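Local coordinates for protein titin (Homo sapiens, PDB 3LCY) that spans the half-sarcomere of striated muscle as a giant elastic scaffold with a serine/threonine kinase domain, and contributes two tandem A-band immunoglobulin domains here, at residues 133-138 with 152-157; 177-180 with 185-188. One frame throughout, in Å; residues are numbered along the deposited sequence.

Contact 1 (133-138 with 152-157); sequences PAMTWF and IENTEH
Met135 and Trp137 of strand 134-138 face Asn154 and Ile152 across the gap between the two sheets of an I-set immunoglobulin sandwich. In the usual lettering this is strand C of one sheet meeting strand D at the margin of the other. The chain directions run 157° apart, with Met135 opposite Asn154 and Trp137 opposite Ile152, too far apart for backbone pairing, so side chains do the joining. Met135 bends at its last torsion (chi3 -88°), which brings its methyl CE against Asn154 CB at 3.3 Å and close to Thr155 O at 3.5 Å. The side chain of Asn154 comes from the opposite direction, and its amide lies alongside the thioether chain, its ND2 3.6 Å from Met135 CB and its OD1 3.8 Å from Met135 SD. Asn154 ND2 also donates to a water at 3.1 Å, and this water in turn donates to Met135 O at 3.1 Å, forming a polar bridge between the strands; it sits in the plane of the indole, at its edge. Farther along, Ile152 CG2 meets Trp137 CD1 at 3.7 Å, slanting in on the indole. Thr159 links the two segments: its OG1 is hydrogen-bonded to Trp137 NE1 and to Asn154 OD1, helping to set the turn of ring and amide. Trp137 is the core tryptophan of strand C that marks immunoglobulin domains. Around it, Leu123 and Val125 of strand 121-130 and Leu161 of strand 158-163 complete the packing, while Met135 also leans on Tyr127.

Contact 2 (177-180 with 185-188); sequences VQLS and TVDA
Ser180 OG and Thr185 OG1 meet at 2.7 Å in a hydrogen bond that either hydroxyl could donate. Thr185 turns its OG1 fully away from its own nitrogen (chi1 -179°), and Ser180 puts OG beside its own nitrogen, placements that bring the two oxygens together above a non-hydrogen-bonded pair. The same face carries Gln178 and Asp187. Gln178 stretches out beyond CG, and its CG passes Thr185 OG1 at 3.9 Å and Asp187 CB at 4.1 Å; its amide plane stands 65° from the carboxylate of Asp187. One water gathers these polar ends: it donates firmly to Asp187 OD2 at 2.7 Å, whereas its links to Gln178 NE2 and Thr185 OG1 are weak. Beneath this row lies the ladder of the hairpin formed by strands 173-180 and 185-195, the antiparallel F and G strands of the immunoglobulin sandwich. Two hydrogen-bonded pairs, Val177 with Ala188 and Leu179 with Val186, each supply two reciprocal backbone bonds; Leu179 N to Val186 O, at 2.9 Å, is almost straight at 178°. Between them the backbone adds CA-H...O contacts, as from Asp187 CA to Val177 O. The other face is apolar. Leu179 CB rests on Val186 CG1 at 4.0 Å, and Val177 CG1 reaches Ala188 CB at the same spacing. In both valines CG1 takes the place between backbone nitrogen and carbonyl carbon; in Val177 this methyl also comes close to Ala188 O. Phe103 of strand 88-103 packs against all four of these apolar side chains, and Trp137 lies against Val177 from the neighbouring strand 134-139.

Both contacts belong to the second immunoglobulin domain, their centres about 9 Å apart, and strand 134-139 joins them: it forms one side of contact 1 and lies next to strand 173-180 in the sheet of contact 2. Probable backbone hydrogen bonds run from Ala134 N to Ser180 O and from Gln178 N to Thr136 O, and Trp137 also packs on Val177. Contact 2 is pairing within a sheet, partly buried and carried by the backbone, with polar and apolar side chains sorted to separate faces. Contact 1 spans two sheets near the surface, relying on side-chain packing and a bridging water in place of a strand ladder.

Contact 1 (133-138 with 152-157)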
loop_
_atom_site.group_PDB
_atom_site.type_symbol
_atom_site.label_atom_id
_atom_site.label_comp_id
_atom_site.label_asym_id
_atom_site.label_seq_id
_atom_site.Cartn_x
_atom_site.Cartn_y
_atom_site.Cartn_z
ATOM N N PRO A 133 -1.609 -6.397 7.419
ATOM C CA PRO A 133 -2.177 -7.267 8.445
ATOM C C PRO A 133 -1.896 -8.746 8.322
ATOM O O PRO A 133 -1.603 -9.243 7.248
ATOM C CB PRO A 133 -3.671 -7.048 8.263
ATOM C CG PRO A 133 -3.819 -6.808 6.820
ATOM C CD PRO A 133 -2.581 -6.103 6.356
ATOM N N ALA A 134 -1.999 -9.446 9.442
ATOM C CA ALA A 134 -1.803 -10.871 9.433
ATOM C C ALA A 134 -3.068 -11.343 8.740
ATOM O O ALA A 134 -4.164 -10.937 9.100
ATOM C CB ALA A 134 -1.732 -11.396 10.833
ATOM N N MET A 135 -2.916 -12.200 7.746
ATOM C CA MET A 135 -4.046 -12.699 6.990
ATOM C C MET A 135 -4.224 -14.179 7.247
ATOM O O MET A 135 -3.260 -14.933 7.248
ATOM C CB MET A 135 -3.849 -12.402 5.503
ATOM C CG MET A 135 -3.861 -10.912 5.191
ATOM S SD MET A 135 -3.396 -10.445 3.517
ATOM C CE MET A 135 -1.630 -10.302 3.657
ATOM N N THR A 136 -5.459 -14.595 7.489
ATOM C CA THR A 136 -5.714 -16.002 7.773
ATOM C C THR A 136 -6.978 -16.519 7.086
ATOM O O THR A 136 -7.978 -15.806 6.984
ATOM C CB THR A 136 -5.834 -16.253 9.291
ATOM O OG1 THR A 136 -4.676 -15.739 9.963
ATOM C CG2 THR A 136 -5.958 -17.737 9.579
ATOM N N TRP A 137 -6.926 -17.763 6.621
ATOM C CA TRP A 137 -8.081 -18.410 6.010
ATOM C C TRP A 137 -8.527 -19.618 6.826
ATOM O O TRP A 137 -7.700 -20.379 7.330
ATOM C CB TRP A 137 -7.765 -18.844 4.577
ATOM C CG TRP A 137 -7.813 -17.727 3.581
ATOM C CD1 TRP A 137 -6.779 -16.922 3.200
ATOM C CD2 TRP A 137 -8.954 -17.293 2.833
ATOM N NE1 TRP A 137 -7.205 -16.013 2.263
ATOM C CE2 TRP A 137 -8.540 -16.220 2.020
ATOM C CE3 TRP A 137 -10.290 -17.706 2.773
ATOM C CZ2 TRP A 137 -9.406 -15.554 1.159
ATOM C CZ3 TRP A 137 -11.151 -17.044 1.916
ATOM C CH2 TRP A 137 -10.705 -15.980 1.120
ATOM N N PHE A 138 -9.838 -19.787 6.956
ATOM C CA PHE A 138 -10.394 -20.927 7.673
ATOM C C PHE A 138 -11.415 -21.664 6.816
ATOM O O PHE A 138 -12.259 -21.044 6.173
ATOM C CB PHE A 138 -11.085 -20.474 8.964
ATOM C CG PHE A 138 -10.160 -19.849 9.971
ATOM C CD1 PHE A 138 -9.554 -20.620 10.951
ATOM C CD2 PHE A 138 -9.912 -18.487 9.951
ATOM C CE1 PHE A 138 -8.709 -20.045 11.885
ATOM C CE2 PHE A 138 -9.070 -17.908 10.880
ATOM C CZ PHE A 138 -8.467 -18.688 11.848
ATOM N N ILE A 152 -2.009 -20.149 -0.771
ATOM C CA ILE A 152 -2.487 -18.856 -0.303
ATOM C C ILE A 152 -1.432 -17.779 -0.526
ATOM O O ILE A 152 -0.421 -17.741 0.171
ATOM C CB ILE A 152 -2.838 -18.907 1.196
ATOM C CG1 ILE A 152 -3.745 -20.104 1.495
ATOM C CG2 ILE A 152 -3.492 -17.606 1.639
ATOM C CD1 ILE A 152 -4.005 -20.319 2.973
ATOM N N GLU A 153 -1.663 -16.908 -1.502
ATOM C CA GLU A 153 -0.745 -15.802 -1.745
ATOM C C GLU A 153 -1.215 -14.522 -1.063
ATOM O O GLU A 153 -2.276 -13.986 -1.385
ATOM C CB GLU A 153 -0.548 -15.561 -3.242
ATOM C CG GLU A 153 0.173 -14.257 -3.552
ATOM C CD GLU A 153 0.776 -14.232 -4.943
ATOM O OE1 GLU A 153 0.623 -13.205 -5.641
ATOM O OE2 GLU A 153 1.406 -15.237 -5.338
ATOM N N ASN A 154 -0.417 -14.041 -0.117
ATOM C CA ASN A 154 -0.744 -12.820 0.608
ATOM C C ASN A 154 0.089 -11.623 0.153
ATOM O O ASN A 154 1.318 -11.687 0.093
ATOM C CB ASN A 154 -0.620 -13.037 2.117
ATOM C CG ASN A 154 -1.740 -13.893 2.674
ATOM O OD1 ASN A 154 -2.821 -13.972 2.092
ATOM N ND2 ASN A 154 -1.487 -14.539 3.806
ATOM N N THR A 155 -0.601 -10.532 -0.161
ATOM C CA THR A 155 0.025 -9.326 -0.693
ATOM C C THR A 155 -0.449 -8.103 0.088
ATOM O O THR A 155 -1.429 -8.179 0.831
ATOM C CB THR A 155 -0.297 -9.167 -2.200
ATOM O OG1 THR A 155 0.490 -10.094 -2.957
ATOM C CG2 THR A 155 -0.004 -7.758 -2.695
ATOM N N GLU A 156 0.249 -6.983 -0.072
ATOM C CA GLU A 156 -0.135 -5.738 0.583
ATOM C C GLU A 156 -1.381 -5.130 -0.059
ATOM O O GLU A 156 -1.777 -4.012 0.268
ATOM C CB GLU A 156 1.020 -4.732 0.564
ATOM C CG GLU A 156 1.228 -4.021 -0.765
ATOM C CD GLU A 156 2.002 -4.852 -1.772
ATOM O OE1 GLU A 156 2.262 -6.043 -1.500
ATOM O OE2 GLU A 156 2.352 -4.308 -2.839
ATOM N N HIS A 157 -2.005 -5.876 -0.965
ATOM C CA HIS A 157 -3.212 -5.400 -1.630
ATOM C C HIS A 157 -4.346 -6.419 -1.584
ATOM O O HIS A 157 -5.510 -6.067 -1.769
ATOM C CB HIS A 157 -2.914 -5.010 -3.081
ATOM C CG HIS A 157 -2.123 -3.758 -3.220
ATOM N ND1 HIS A 157 -2.500 -2.556 -2.642
ATOM C CD2 HIS A 157 -0.968 -3.484 -3.887
ATOM C CE1 HIS A 157 -1.626 -1.624 -2.933
ATOM N NE2 HIS A 157 -0.678 -2.166 -3.695
HETATM O O HOH W 1 -3.232 -16.881 4.855
#

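Contact 2 (177-180 with 185-188)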
loop_
_atom_site.group_PDB
_atom_site.type_symbol
_atom_site.label_atom_id
_atom_site.label_comp_id
_atom_site.label_asym_id
_atom_site.label_seq_id
_atom_site.Cartn_x
_atom_site.Cartn_y
_atom_site.Cartn_z
ATOM N N VAL A 177 -12.207 -15.492 6.045
ATOM C CA VAL A 177 -10.962 -14.775 5.815
ATOM C C VAL A 177 -10.797 -13.710 6.893
ATOM O O VAL A 177 -11.691 -12.890 7.112
ATOM C CB VAL A 177 -10.925 -14.128 4.419
ATOM C CG1 VAL A 177 -12.180 -13.303 4.181
ATOM C CG2 VAL A 177 -9.675 -13.277 4.268
ATOM N N GLN A 178 -9.665 -13.736 7.580
ATOM C CA GLN A 178 -9.405 -12.799 8.657
ATOM C C GLN A 178 -8.198 -11.906 8.435
ATOM O O GLN A 178 -7.137 -12.368 8.048
ATOM C CB GLN A 178 -9.231 -13.578 9.955
ATOM C CG GLN A 178 -9.511 -12.788 11.203
ATOM C CD GLN A 178 -9.712 -13.679 12.395
ATOM O OE1 GLN A 178 -8.828 -14.438 12.770
ATOM N NE2 GLN A 178 -10.884 -13.597 12.998
ATOM N N LEU A 179 -8.378 -10.620 8.694
ATOM C CA LEU A 179 -7.316 -9.645 8.547
ATOM C C LEU A 179 -7.086 -8.951 9.879
ATOM O O LEU A 179 -8.021 -8.468 10.491
ATOM C CB LEU A 179 -7.688 -8.615 7.486
ATOM C CG LEU A 179 -7.605 -9.042 6.022
ATOM C CD1 LEU A 179 -8.088 -10.453 5.853
ATOM C CD2 LEU A 179 -8.423 -8.115 5.161
ATOM N N SER A 180 -5.842 -8.894 10.330
ATOM C CA SER A 180 -5.568 -8.224 11.594
ATOM C C SER A 180 -4.248 -7.479 11.718
ATOM O O SER A 180 -3.217 -7.947 11.264
ATOM C CB SER A 180 -5.603 -9.241 12.745
ATOM O OG SER A 180 -6.820 -9.946 12.809
ATOM N N THR A 185 -9.073 -5.789 13.904
ATOM C CA THR A 185 -9.285 -6.995 13.117
ATOM C C THR A 185 -10.623 -6.936 12.394
ATOM O O THR A 185 -11.521 -6.192 12.789
ATOM C CB THR A 185 -9.256 -8.255 14.001
ATOM O OG1 THR A 185 -9.450 -9.420 13.191
ATOM C CG2 THR A 185 -10.352 -8.191 15.051
ATOM N N VAL A 186 -10.746 -7.721 11.329
ATOM C CA VAL A 186 -11.996 -7.833 10.587
ATOM C C VAL A 186 -12.043 -9.191 9.900
ATOM O O VAL A 186 -11.003 -9.792 9.626
ATOM C CB VAL A 186 -12.145 -6.714 9.536
ATOM C CG1 VAL A 186 -11.218 -6.967 8.357
ATOM C CG2 VAL A 186 -13.592 -6.615 9.067
ATOM N N ASP A 187 -13.248 -9.684 9.636
ATOM C CA ASP A 187 -13.398 -10.975 8.979
ATOM C C ASP A 187 -14.655 -11.031 8.122
ATOM O O ASP A 187 -15.587 -10.248 8.307
ATOM C CB ASP A 187 -13.406 -12.111 10.006
ATOM C CG ASP A 187 -14.677 -12.146 10.830
ATOM O OD1 ASP A 187 -15.724 -12.560 10.291
ATOM O OD2 ASP A 187 -14.628 -11.772 12.021
ATOM N N ALA A 188 -14.667 -11.965 7.179
ATOM C CA ALA A 188 -15.817 -12.164 6.310
ATOM C C ALA A 188 -16.026 -13.652 6.068
ATOM O O ALA A 188 -15.066 -14.418 6.003
ATOM C CB ALA A 188 -15.624 -11.430 4.994
HETATM O O HOH W 2 -12.652 -10.644 13.466
#